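Local coordinates for protein Epf (Streptococcus pyogenes, PDB 4ES8) that acts as a cell-surface adhesin that binds to cells through an N-terminal domain containing a carbohydrate-binding module, at residues T128-I133 / F145-E150. Sequence-based numbering, arbitrary orientation. Where two conformers were deposited one is given.
Sequences TVDYRI and FKISDE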
ATOM      1  N   THR A 128     -25.509  -1.198  -0.574  1.00  7.12           N
ATOM      2  CA  THR A 128     -24.642  -0.047  -0.332  1.00  6.18           C
ATOM      3  C   THR A 128     -23.244  -0.616  -0.111  1.00  8.06           C
ATOM      4  O   THR A 128     -23.087  -1.806   0.206  1.00  8.01           O
ATOM      5  CB  THR A 128     -25.156   0.860   0.781  1.00 11.66           C
ATOM      6  OG1 THR A 128     -25.409   0.064   1.946  1.00  9.31           O
ATOM      7  CG2 THR A 128     -26.454   1.604   0.371  1.00  9.26           C
ATOM      8  N   VAL A 129     -22.231   0.187  -0.415  1.00  6.27           N
ATOM      9  CA  VAL A 129     -20.853  -0.273  -0.479  1.00  5.45           C
ATOM     10  C   VAL A 129     -19.925   0.632   0.309  1.00  7.52           C
ATOM     11  O   VAL A 129     -20.101   1.860   0.340  1.00  7.38           O
ATOM     12  CB  VAL A 129     -20.472  -0.274  -2.012  1.00  8.39           C
ATOM     13  CG1 VAL A 129     -18.985  -0.545  -2.259  1.00  9.02           C
ATOM     14  CG2 VAL A 129     -21.331  -1.270  -2.799  1.00  8.53           C
ATOM     15  N   ASP A 130     -18.883   0.017   0.878  1.00  5.21           N
ATOM     16  CA  ASP A 130     -17.813   0.745   1.570  1.00  5.38           C
ATOM     17  C   ASP A 130     -16.476   0.161   1.121  1.00  8.79           C
ATOM     18  O   ASP A 130     -16.416  -1.014   0.726  1.00  7.42           O
ATOM     19  CB  ASP A 130     -17.960   0.662   3.107  1.00  6.79           C
ATOM     20  CG  ASP A 130     -17.075   1.636   3.900  1.00  9.38           C
ATOM     21  OD1 ASP A 130     -16.482   2.562   3.279  1.00  8.75           O
ATOM     22  OD2 ASP A 130     -16.949   1.454   5.129  1.00 11.69           O
ATOM     23  N   TYR A 131     -15.430   0.979   1.168  1.00  6.20           N
ATOM     24  CA  TYR A 131     -14.051   0.574   0.828  1.00  6.78           C
ATOM     25  C   TYR A 131     -13.162   0.943   1.999  1.00  9.83           C
ATOM     26  O   TYR A 131     -13.164   2.100   2.424  1.00  9.50           O
ATOM     27  CB  TYR A 131     -13.517   1.270  -0.432  1.00  7.18           C
ATOM     28  CG  TYR A 131     -14.428   1.296  -1.643  1.00  6.12           C
ATOM     29  CD1 TYR A 131     -15.017   0.125  -2.130  1.00  6.94           C
ATOM     30  CD2 TYR A 131     -14.611   2.466  -2.374  1.00  6.38           C
ATOM     31  CE1 TYR A 131     -15.791   0.136  -3.293  1.00  7.21           C
ATOM     32  CE2 TYR A 131     -15.377   2.487  -3.531  1.00  7.51           C
ATOM     33  CZ  TYR A 131     -15.974   1.320  -3.985  1.00  9.59           C
ATOM     34  OH  TYR A 131     -16.750   1.350  -5.117  1.00  7.90           O
ATOM     35  N   ARG A 132     -12.412  -0.021   2.512  1.00  6.32           N
ATOM     36  CA  ARG A 132     -11.534   0.248   3.636  1.00  6.88           C
ATOM     37  C   ARG A 132     -10.191  -0.381   3.436  1.00 10.32           C
ATOM     38  O   ARG A 132     -10.055  -1.257   2.590  1.00  9.14           O
ATOM     39  CB  ARG A 132     -12.149  -0.327   4.931  1.00  7.09           C
ATOM     40  CG  ARG A 132     -13.461   0.326   5.390  1.00  9.58           C
ATOM     41  CD  ARG A 132     -13.244   1.623   6.150  1.00  8.41           C
ATOM     42  NE  ARG A 132     -14.534   2.278   6.368  1.00 10.13           N
ATOM     43  CZ  ARG A 132     -14.657   3.458   6.957  1.00 13.11           C
ATOM     44  NH1 ARG A 132     -13.575   4.130   7.346  1.00 12.59           N
ATOM     45  NH2 ARG A 132     -15.862   3.998   7.130  1.00 12.34           N
ATOM     46  N   ILE A 133      -9.209   0.029   4.251  1.00  7.50           N
ATOM     47  CA  ILE A 133      -7.917  -0.655   4.310  1.00  6.01           C
ATOM     48  C   ILE A 133      -7.949  -1.512   5.572  1.00  8.39           C
ATOM     49  O   ILE A 133      -8.510  -1.091   6.595  1.00  8.83           O
ATOM     50  CB  ILE A 133      -6.717   0.327   4.314  1.00  8.39           C
ATOM     51  CG1 ILE A 133      -6.821   1.333   3.142  1.00  8.02           C
ATOM     52  CG2 ILE A 133      -5.367  -0.439   4.285  1.00  9.35           C
ATOM     53  CD1 ILE A 133      -6.880   0.726   1.750  1.00 12.94           C
ATOM     54  N   PHE A 145     -12.211  -9.445  11.624  1.00  7.87           N
ATOM     55  CA  PHE A 145     -11.761  -8.063  11.624  1.00  7.77           C
ATOM     56  C   PHE A 145     -12.895  -7.144  12.004  1.00  9.90           C
ATOM     57  O   PHE A 145     -14.068  -7.555  11.986  1.00  9.78           O
ATOM     58  CB  PHE A 145     -11.192  -7.607  10.241  1.00  9.54           C
ATOM     59  CG  PHE A 145     -12.214  -7.315   9.167  1.00  8.92           C
ATOM     60  CD1 PHE A 145     -12.715  -8.339   8.356  1.00  9.48           C
ATOM     61  CD2 PHE A 145     -12.638  -6.011   8.920  1.00  9.00           C
ATOM     62  CE1 PHE A 145     -13.670  -8.069   7.369  1.00 10.67           C
ATOM     63  CE2 PHE A 145     -13.596  -5.740   7.929  1.00 10.44           C
ATOM     64  CZ  PHE A 145     -14.104  -6.776   7.151  1.00  8.84           C
ATOM     65  N   LYS A 146     -12.516  -5.893  12.331  1.00  9.68           N
ATOM     66  CA  LYS A 146     -13.452  -4.807  12.630  0.50  9.06           C
ATOM     67  C   LYS A 146     -13.195  -3.684  11.655  1.00 11.46           C
ATOM     68  O   LYS A 146     -12.037  -3.392  11.380  1.00 10.00           O
ATOM     69  CB  LYS A 146     -13.301  -4.288  14.069  0.50 11.74           C
ATOM     70  CG  LYS A 146     -13.753  -5.253  15.167  0.50 19.29           C
ATOM     71  CD  LYS A 146     -14.160  -4.483  16.431  0.50 26.61           C
ATOM     72  CE  LYS A 146     -13.008  -3.895  17.213  0.50 41.12           C
ATOM     73  NZ  LYS A 146     -13.452  -2.778  18.090  0.50 50.20           N
ATOM     74  N   ILE A 147     -14.250  -3.058  11.111  1.00  8.23           N
ATOM     75  CA  ILE A 147     -14.024  -1.958  10.161  1.00  7.29           C
ATOM     76  C   ILE A 147     -13.138  -0.899  10.828  1.00 10.61           C
ATOM     77  O   ILE A 147     -12.203  -0.383  10.203  1.00 10.62           O
ATOM     78  CB  ILE A 147     -15.367  -1.348   9.726  1.00  9.61           C
ATOM     79  CG1 ILE A 147     -16.213  -2.367   8.954  1.00 10.01           C
ATOM     80  CG2 ILE A 147     -15.143  -0.068   8.891  1.00 11.77           C
ATOM     81  CD1 ILE A 147     -17.647  -1.839   8.593  1.00  9.75           C
ATOM     82  N   SER A 148     -13.446  -0.605  12.101  1.00 10.87           N
ATOM     83  CA  SER A 148     -12.766   0.432  12.892  1.00 12.08           C
ATOM     84  C   SER A 148     -11.273   0.119  13.148  1.00 16.71           C
ATOM     85  O   SER A 148     -10.565   1.007  13.631  1.00 19.16           O
ATOM     86  CB  SER A 148     -13.497   0.639  14.217  1.00 14.25           C
ATOM     87  OG  SER A 148     -13.444  -0.535  15.001  1.00 17.33           O
ATOM     88  N   ASP A 149     -10.769  -1.088  12.780  1.00 12.14           N
ATOM     89  CA  ASP A 149      -9.329  -1.403  12.911  1.00 11.40           C
ATOM     90  C   ASP A 149      -8.506  -0.672  11.818  1.00 11.85           C
ATOM     91  O   ASP A 149      -7.279  -0.716  11.859  1.00 11.98           O
ATOM     92  CB  ASP A 149      -9.050  -2.920  12.791  1.00 14.29           C
ATOM     93  CG  ASP A 149      -9.629  -3.848  13.859  1.00 18.01           C
ATOM     94  OD1 ASP A 149      -9.846  -3.376  15.006  1.00 18.86           O
ATOM     95  OD2 ASP A 149      -9.813  -5.063  13.560  1.00 16.33           O
ATOM     96  N   GLU A 150      -9.164  -0.060  10.810  1.00  7.96           N
ATOM     97  CA  GLU A 150      -8.445   0.594   9.708  1.00  7.74           C
ATOM     98  C   GLU A 150      -7.344   1.523  10.200  1.00  9.93           C
ATOM     99  O   GLU A 150      -6.251   1.519   9.626  1.00  9.87           O
ATOM    100  CB  GLU A 150      -9.434   1.390   8.858  1.00  8.06           C
ATOM    101  CG  GLU A 150      -8.821   2.108   7.662  1.00  9.06           C
ATOM    102  CD  GLU A 150      -9.866   2.805   6.824  1.00 11.20           C
ATOM    103  OE1 GLU A 150     -10.610   3.655   7.387  1.00  9.00           O
ATOM    104  OE2 GLU A 150      -9.936   2.507   5.603  1.00  8.84           O
TER
HETATM  105  O   HOH W   1      -9.927  -2.794   8.731  1.00 20.11           O
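Glu150 OE2 is gripped by two N-H groups: the backbone N of Ile133 donates to it over 2.9 Å, nearly straight at 166° and on the anti side of the carboxylate, and the side-chain NE2 of Gln164 adds a second bond. The other oxygen, OE1, takes Arg132 NH1 at 3.0 Å on its syn side, a salt bridge in which OE1 lies in the guanidinium plane although the two flat groups are turned 57° apart. CG of Glu150 stands anti to the backbone N (chi1 -179°), and beyond it the extended chain carries the carboxylate across the arginine at about a right angle. Arg132 bends at chi2, and its NE binds Asp130 OD2 at 2.8 Å, also in the guanidinium plane. Arg132 thus links the carboxylates of Asp130 and Glu150, and its charge probably offsets their mutual repulsion. Ile147 lays its methyl CG2 against the arginine chain, 3.7 Å from Arg132 CD and also close to Arg132 NE. Near the backbone, a water donates to Ile133 O and, weakly, to Lys146 O. The contact joins the 3-10 turn 147-149 and Glu150 just after it, which follow strand 144-146, to strand 127-135. That strand pairs antiparallel with 186-194, while Ile133 packs on Val157 of strand 154-159 and Phe178 of strand 172-180, in the second antiparallel sheet.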